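Local coordinates for protein Ras-3 from Cryphonectria parasitica (Cryphonectria parasitica, PDB 4KU4) that belongs to the Ras family of small P-loop guanine-nucleotide-binding proteins and holds guanosine-5'-diphosphate in its nucleotide pocket, at residues I60-E65 and A192-K197; N86-I91 and F187-A192. All blocks are in the same frame, centred on the assembly; numbering follows the deposited sequence.

Both interactions seat helix 182-196 on the same face of the mixed six-stranded sheet, and they share Ala192. Interaction 2 belongs to the core: strand 88-94 meets the helix through Leu88, Val189 and Val190, all buried and apolar. Interaction 1 lies further out, where a later turn of the helix sends Arg194 across to strand 60-67; it is partly buried and polar, built on a guanidinium. The two adjoin directly. Leu64 of the first packs on Phe187 and Val190 of the second, and the carboxylates of Asp193 and Glu87 come close. The chemistry changes from apolar at the central strand 88-94 to a mixed, largely polar contact toward the hairpin of strands 50-57 and 60-67.

Interaction 1: I60-E65 and A192-K197; sequences IPSHLE and ADRRRK
The guanidinium of Arg194 has Ile60 over one face and the hydroxyl of Ser62 at its edge, close to its plane. On the face, Ile60 CB lies 3.5 Å from Arg194 NH1 and CG1 lies 3.6 Å from the same nitrogen, while CG2 leans toward NH2. The two side chains slide past each other in opposite directions: the CB of Ile60 points toward the helix, but the end of its side chain leads away. At the edge, Arg194 NH2 donates to Ser62 OG across 2.8 Å; the bond is short but weak, because the angle at the hydrogen is only 118°. Ser62 OG in turn donates to Ile60 O at 3.0 Å, approaching from above the carbonyl plane. This second bond fixes the rotation of the hydroxyl and leaves its oxygen to serve as acceptor for the arginine. Arg194 spans the gap with its chain extended from CG to NE (chi2 179°, chi3 -169°), which carries the head group across although the nearest CA atoms, those of Ile60 and Arg194, are 10.6 Å apart. Its other terminal nitrogen, NH1, bonds to the carbonyl oxygen of Ile57 on the adjoining strand 50-57, so the head group is held from two sides of the turn between the strands. Strands 50-57 and 60-67 form an antiparallel hairpin at one margin of the sheet, and through Arg194 the contact ties the end of helix 182-196 to the connecting end of the hairpin, in the helix-on-sheet arrangement of the Ras-type P-loop fold.

Interaction 2: N86-I91 and F187-A192; sequences NELFVI and FSVVRA
Leu88 lays its side chain against the helix turn that carries Val189 and Val190. Its CB meets Val189 CG2 at 3.9 Å, its CD1 meets Val190 CG2 at 4.0 Å, and CD2 rests 3.9 Å from Val189 O, so the leucine touches both side chains and backbone. Leu88 CG stands anti to its own carbonyl carbon (chi1 -48°), which sends the two methyls on toward the helix. Val189 uses both branches: CG2 goes to Leu88, whereas CG1 reaches Phe89 O, 3.8 Å away. Val190 comes in at the flank, and its side chain and that of Leu88 cross obliquely. The closest CA pair, Leu88 and Val189, is 6.4 Å apart, and the axes of strand 88-91 and helix 187-192 approach to 8.4 Å at an angle of 145°, so the helix runs roughly antiparallel to the strand beneath it. The CB of Phe89 points away from the helix, and its side chain packs on Val111 and Lys115 of helix 98-118 on the opposite face of the sheet. Val189 also packs on Val141 of strand 140-145, and Val190 on Ile57, which spreads the helix over several strands. Strand 88-94, between strands 15-20 and 140-145 in the middle of the sheet, therefore has helices on both faces, as expected of a three-layer alpha/beta/alpha Ras fold. All four touching residues are buried; aliphatic carbons meet each other and the backbone carbonyls, without polar bonds between the segments, which is consistent with shape fit and the exclusion of water holding this part together.

Interaction 1: I60-E65 and A192-K197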
loop_
_atom_site.group_PDB
_atom_site.type_symbol
_atom_site.label_atom_id
_atom_site.label_comp_id
_atom_site.label_asym_id
_atom_site.label_seq_id
_atom_site.Cartn_x
_atom_site.Cartn_y
_atom_site.Cartn_z
ATOM N N ILE A 60 13.546 -11.245 -10.274
ATOM C CA ILE A 60 14.291 -11.285 -9.021
ATOM C C ILE A 60 13.445 -11.880 -7.891
ATOM O O ILE A 60 12.401 -11.321 -7.541
ATOM C CB ILE A 60 14.744 -9.872 -8.585
ATOM C CG1 ILE A 60 15.489 -9.164 -9.713
ATOM C CG2 ILE A 60 15.593 -9.949 -7.308
ATOM C CD1 ILE A 60 16.646 -9.946 -10.256
ATOM N N PRO A 61 13.886 -13.015 -7.316
ATOM C CA PRO A 61 13.166 -13.578 -6.166
ATOM C C PRO A 61 13.140 -12.571 -5.032
ATOM O O PRO A 61 14.190 -12.021 -4.681
ATOM C CB PRO A 61 14.025 -14.787 -5.768
ATOM C CG PRO A 61 14.745 -15.165 -7.039
ATOM C CD PRO A 61 15.049 -13.844 -7.690
ATOM N N SER A 62 11.949 -12.341 -4.486
ATOM C CA SER A 62 11.723 -11.366 -3.418
ATOM C C SER A 62 10.849 -11.986 -2.337
ATOM O O SER A 62 10.079 -12.909 -2.601
ATOM C CB SER A 62 11.039 -10.115 -3.969
ATOM O OG SER A 62 11.660 -9.685 -5.173
ATOM N N HIS A 63 10.971 -11.475 -1.118
ATOM C CA HIS A 63 10.161 -11.949 0.001
ATOM C C HIS A 63 9.651 -10.718 0.736
ATOM O O HIS A 63 10.387 -10.067 1.460
ATOM C CB HIS A 63 10.993 -12.852 0.921
ATOM C CG HIS A 63 10.175 -13.649 1.902
ATOM N ND1 HIS A 63 10.717 -14.645 2.681
ATOM C CD2 HIS A 63 8.860 -13.592 2.220
ATOM C CE1 HIS A 63 9.768 -15.176 3.437
ATOM N NE2 HIS A 63 8.635 -14.557 3.175
ATOM N N LEU A 64 8.388 -10.396 0.509
ATOM C CA LEU A 64 7.789 -9.192 1.057
ATOM C C LEU A 64 7.213 -9.507 2.431
ATOM O O LEU A 64 6.564 -10.532 2.621
ATOM C CB LEU A 64 6.685 -8.693 0.131
ATOM C CG LEU A 64 6.997 -8.659 -1.371
ATOM C CD1 LEU A 64 5.820 -8.110 -2.196
ATOM C CD2 LEU A 64 8.258 -7.839 -1.619
ATOM N N GLU A 65 7.477 -8.633 3.396
ATOM C CA GLU A 65 6.841 -8.720 4.701
ATOM C C GLU A 65 5.935 -7.501 4.801
ATOM O O GLU A 65 6.399 -6.363 4.737
ATOM C CB GLU A 65 7.889 -8.726 5.820
ATOM C CG GLU A 65 7.322 -8.931 7.224
ATOM C CD GLU A 65 8.390 -9.394 8.190
ATOM O OE1 GLU A 65 8.289 -10.538 8.686
ATOM O OE2 GLU A 65 9.346 -8.626 8.432
ATOM N N ALA A 192 9.837 0.494 -8.084
ATOM C CA ALA A 192 10.316 1.871 -7.995
ATOM C C ALA A 192 11.654 1.956 -7.258
ATOM O O ALA A 192 12.561 2.677 -7.676
ATOM C CB ALA A 192 9.274 2.760 -7.318
ATOM N N ASP A 193 11.773 1.214 -6.162
ATOM C CA ASP A 193 13.007 1.179 -5.379
ATOM C C ASP A 193 14.173 0.715 -6.247
ATOM O O ASP A 193 15.265 1.272 -6.192
ATOM C CB ASP A 193 12.843 0.259 -4.165
ATOM C CG ASP A 193 14.044 0.283 -3.247
ATOM O OD1 ASP A 193 14.723 1.332 -3.177
ATOM O OD2 ASP A 193 14.303 -0.746 -2.587
ATOM N N ARG A 194 13.930 -0.298 -7.068
ATOM C CA ARG A 194 14.967 -0.789 -7.969
ATOM C C ARG A 194 15.289 0.182 -9.094
ATOM O O ARG A 194 16.430 0.269 -9.540
ATOM C CB ARG A 194 14.548 -2.116 -8.572
ATOM C CG ARG A 194 14.433 -3.204 -7.557
ATOM C CD ARG A 194 13.975 -4.482 -8.233
ATOM N NE ARG A 194 13.596 -5.482 -7.248
ATOM C CZ ARG A 194 13.023 -6.640 -7.556
ATOM N NH1 ARG A 194 12.764 -6.939 -8.826
ATOM N NH2 ARG A 194 12.700 -7.484 -6.594
ATOM N N ARG A 195 14.268 0.881 -9.574
ATOM C CA ARG A 195 14.437 1.892 -10.607
ATOM C C ARG A 195 15.412 2.969 -10.123
ATOM O O ARG A 195 16.197 3.502 -10.907
ATOM C CB ARG A 195 13.078 2.515 -10.951
ATOM C CG ARG A 195 13.049 3.413 -12.193
ATOM C CD ARG A 195 11.962 4.495 -12.093
ATOM N NE ARG A 195 10.650 3.953 -11.743
ATOM C CZ ARG A 195 9.751 4.593 -11.000
ATOM N NH1 ARG A 195 8.582 4.028 -10.717
ATOM N NH2 ARG A 195 10.024 5.798 -10.526
ATOM N N ARG A 196 15.361 3.273 -8.826
ATOM C CA ARG A 196 16.176 4.334 -8.236
ATOM C C ARG A 196 17.671 4.055 -8.236
ATOM O O ARG A 196 18.472 4.982 -8.333
ATOM C CB ARG A 196 15.748 4.607 -6.791
ATOM C CG ARG A 196 14.366 5.195 -6.628
ATOM C CD ARG A 196 14.239 5.895 -5.282
ATOM N NE ARG A 196 14.683 5.055 -4.172
ATOM C CZ ARG A 196 15.134 5.541 -3.020
ATOM N NH1 ARG A 196 15.517 4.721 -2.042
ATOM N NH2 ARG A 196 15.207 6.855 -2.855
ATOM N N LYS A 197 18.044 2.789 -8.089
ATOM C CA LYS A 197 19.450 2.407 -7.998
ATOM C C LYS A 197 20.252 2.891 -9.203
ATOM O O LYS A 197 21.469 3.049 -9.127
ATOM C CB LYS A 197 19.583 0.892 -7.856
ATOM C CG LYS A 197 18.591 0.289 -6.882
ATOM C CD LYS A 197 18.797 0.827 -5.475
ATOM C CE LYS A 197 17.806 0.187 -4.515
ATOM N NZ LYS A 197 17.541 -1.243 -4.888
#

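Interaction 2: N86-I91 and F187-A192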
loop_
_atom_site.group_PDB
_atom_site.type_symbol
_atom_site.label_atom_id
_atom_site.label_comp_id
_atom_site.label_asym_id
_atom_site.label_seq_id
_atom_site.Cartn_x
_atom_site.Cartn_y
_atom_site.Cartn_z
ATOM N N ASN A 86 9.395 0.483 8.452
ATOM C CA ASN A 86 9.168 -0.024 7.097
ATOM C C ASN A 86 9.846 0.835 6.023
ATOM O O ASN A 86 10.083 2.027 6.223
ATOM C CB ASN A 86 7.670 -0.182 6.816
ATOM C CG ASN A 86 7.063 -1.348 7.557
ATOM O OD1 ASN A 86 7.106 -2.495 7.090
ATOM N ND2 ASN A 86 6.481 -1.069 8.708
ATOM N N GLU A 87 10.155 0.222 4.881
ATOM C CA GLU A 87 10.874 0.888 3.794
ATOM C C GLU A 87 9.922 1.424 2.719
ATOM O O GLU A 87 10.150 2.487 2.144
ATOM C CB GLU A 87 11.898 -0.081 3.155
ATOM C CG GLU A 87 12.147 0.145 1.648
ATOM C CD GLU A 87 13.084 -0.885 0.959
ATOM O OE1 GLU A 87 12.769 -2.111 0.915
ATOM O OE2 GLU A 87 14.130 -0.450 0.414
ATOM N N LEU A 88 8.854 0.676 2.456
ATOM C CA LEU A 88 7.954 0.981 1.361
ATOM C C LEU A 88 6.542 1.036 1.905
ATOM O O LEU A 88 6.244 0.412 2.920
ATOM C CB LEU A 88 8.044 -0.099 0.288
ATOM C CG LEU A 88 9.452 -0.496 -0.151
ATOM C CD1 LEU A 88 9.442 -1.790 -0.968
ATOM C CD2 LEU A 88 10.129 0.638 -0.931
ATOM N N PHE A 89 5.669 1.758 1.210
ATOM C CA PHE A 89 4.340 2.048 1.713
ATOM C C PHE A 89 3.219 1.929 0.699
ATOM O O PHE A 89 3.320 2.399 -0.434
ATOM C CB PHE A 89 4.322 3.447 2.339
ATOM C CG PHE A 89 5.244 3.582 3.511
ATOM C CD1 PHE A 89 4.797 3.303 4.794
ATOM C CD2 PHE A 89 6.568 3.944 3.327
ATOM C CE1 PHE A 89 5.641 3.404 5.883
ATOM C CE2 PHE A 89 7.424 4.052 4.414
ATOM C CZ PHE A 89 6.955 3.770 5.696
ATOM N N VAL A 90 2.143 1.295 1.139
ATOM C CA VAL A 90 0.933 1.196 0.361
ATOM C C VAL A 90 -0.142 1.938 1.138
ATOM O O VAL A 90 -0.560 1.494 2.211
ATOM C CB VAL A 90 0.535 -0.264 0.171
ATOM C CG1 VAL A 90 -0.761 -0.366 -0.635
ATOM C CG2 VAL A 90 1.678 -1.043 -0.513
ATOM N N ILE A 91 -0.564 3.089 0.612
ATOM C CA ILE A 91 -1.574 3.906 1.264
ATOM C C ILE A 91 -2.898 3.721 0.540
ATOM O O ILE A 91 -3.041 4.104 -0.616
ATOM C CB ILE A 91 -1.119 5.365 1.304
ATOM C CG1 ILE A 91 0.281 5.419 1.921
ATOM C CG2 ILE A 91 -2.136 6.237 2.060
ATOM C CD1 ILE A 91 0.774 6.844 2.169
ATOM N N PHE A 187 3.780 -4.708 -5.948
ATOM C CA PHE A 187 5.078 -4.801 -6.597
ATOM C C PHE A 187 5.561 -3.437 -7.106
ATOM O O PHE A 187 6.750 -3.242 -7.330
ATOM C CB PHE A 187 5.047 -5.798 -7.760
ATOM C CG PHE A 187 4.741 -7.209 -7.357
ATOM C CD1 PHE A 187 4.632 -7.578 -6.024
ATOM C CD2 PHE A 187 4.568 -8.177 -8.326
ATOM C CE1 PHE A 187 4.352 -8.886 -5.668
ATOM C CE2 PHE A 187 4.287 -9.486 -7.980
ATOM C CZ PHE A 187 4.185 -9.842 -6.648
ATOM N N SER A 188 4.641 -2.494 -7.273
ATOM C CA SER A 188 5.001 -1.196 -7.830
ATOM C C SER A 188 6.066 -0.482 -7.009
ATOM O O SER A 188 6.942 0.176 -7.565
ATOM C CB SER A 188 3.765 -0.300 -8.027
ATOM O OG SER A 188 3.214 0.136 -6.788
ATOM N N VAL A 189 6.005 -0.614 -5.687
ATOM C CA VAL A 189 6.958 0.114 -4.859
ATOM C C VAL A 189 8.309 -0.583 -4.828
ATOM O O VAL A 189 9.350 0.063 -4.679
ATOM C CB VAL A 189 6.427 0.361 -3.442
ATOM C CG1 VAL A 189 5.417 1.522 -3.458
ATOM C CG2 VAL A 189 5.811 -0.894 -2.860
ATOM N N VAL A 190 8.301 -1.900 -4.984
ATOM C CA VAL A 190 9.554 -2.628 -5.133
ATOM C C VAL A 190 10.225 -2.236 -6.450
ATOM O O VAL A 190 11.431 -1.981 -6.492
ATOM C CB VAL A 190 9.339 -4.153 -5.132
ATOM C CG1 VAL A 190 10.668 -4.869 -5.459
ATOM C CG2 VAL A 190 8.745 -4.610 -3.781
ATOM N N ARG A 191 9.427 -2.195 -7.513
ATOM C CA ARG A 191 9.905 -1.814 -8.837
ATOM C C ARG A 191 10.488 -0.410 -8.813
ATOM O O ARG A 191 11.525 -0.153 -9.426
ATOM C CB ARG A 191 8.782 -1.919 -9.862
ATOM C CG ARG A 191 8.455 -3.357 -10.229
ATOM C CD ARG A 191 7.288 -3.492 -11.175
ATOM N NE ARG A 191 7.138 -4.888 -11.582
ATOM C CZ ARG A 191 5.990 -5.554 -11.607
ATOM N NH1 ARG A 191 4.868 -4.954 -11.253
ATOM N NH2 ARG A 191 5.966 -6.834 -11.986
ATOM N N ALA A 192 9.837 0.494 -8.084
ATOM C CA ALA A 192 10.316 1.871 -7.995
ATOM C C ALA A 192 11.654 1.956 -7.258
ATOM O O ALA A 192 12.561 2.677 -7.676
ATOM C CB ALA A 192 9.274 2.760 -7.318
#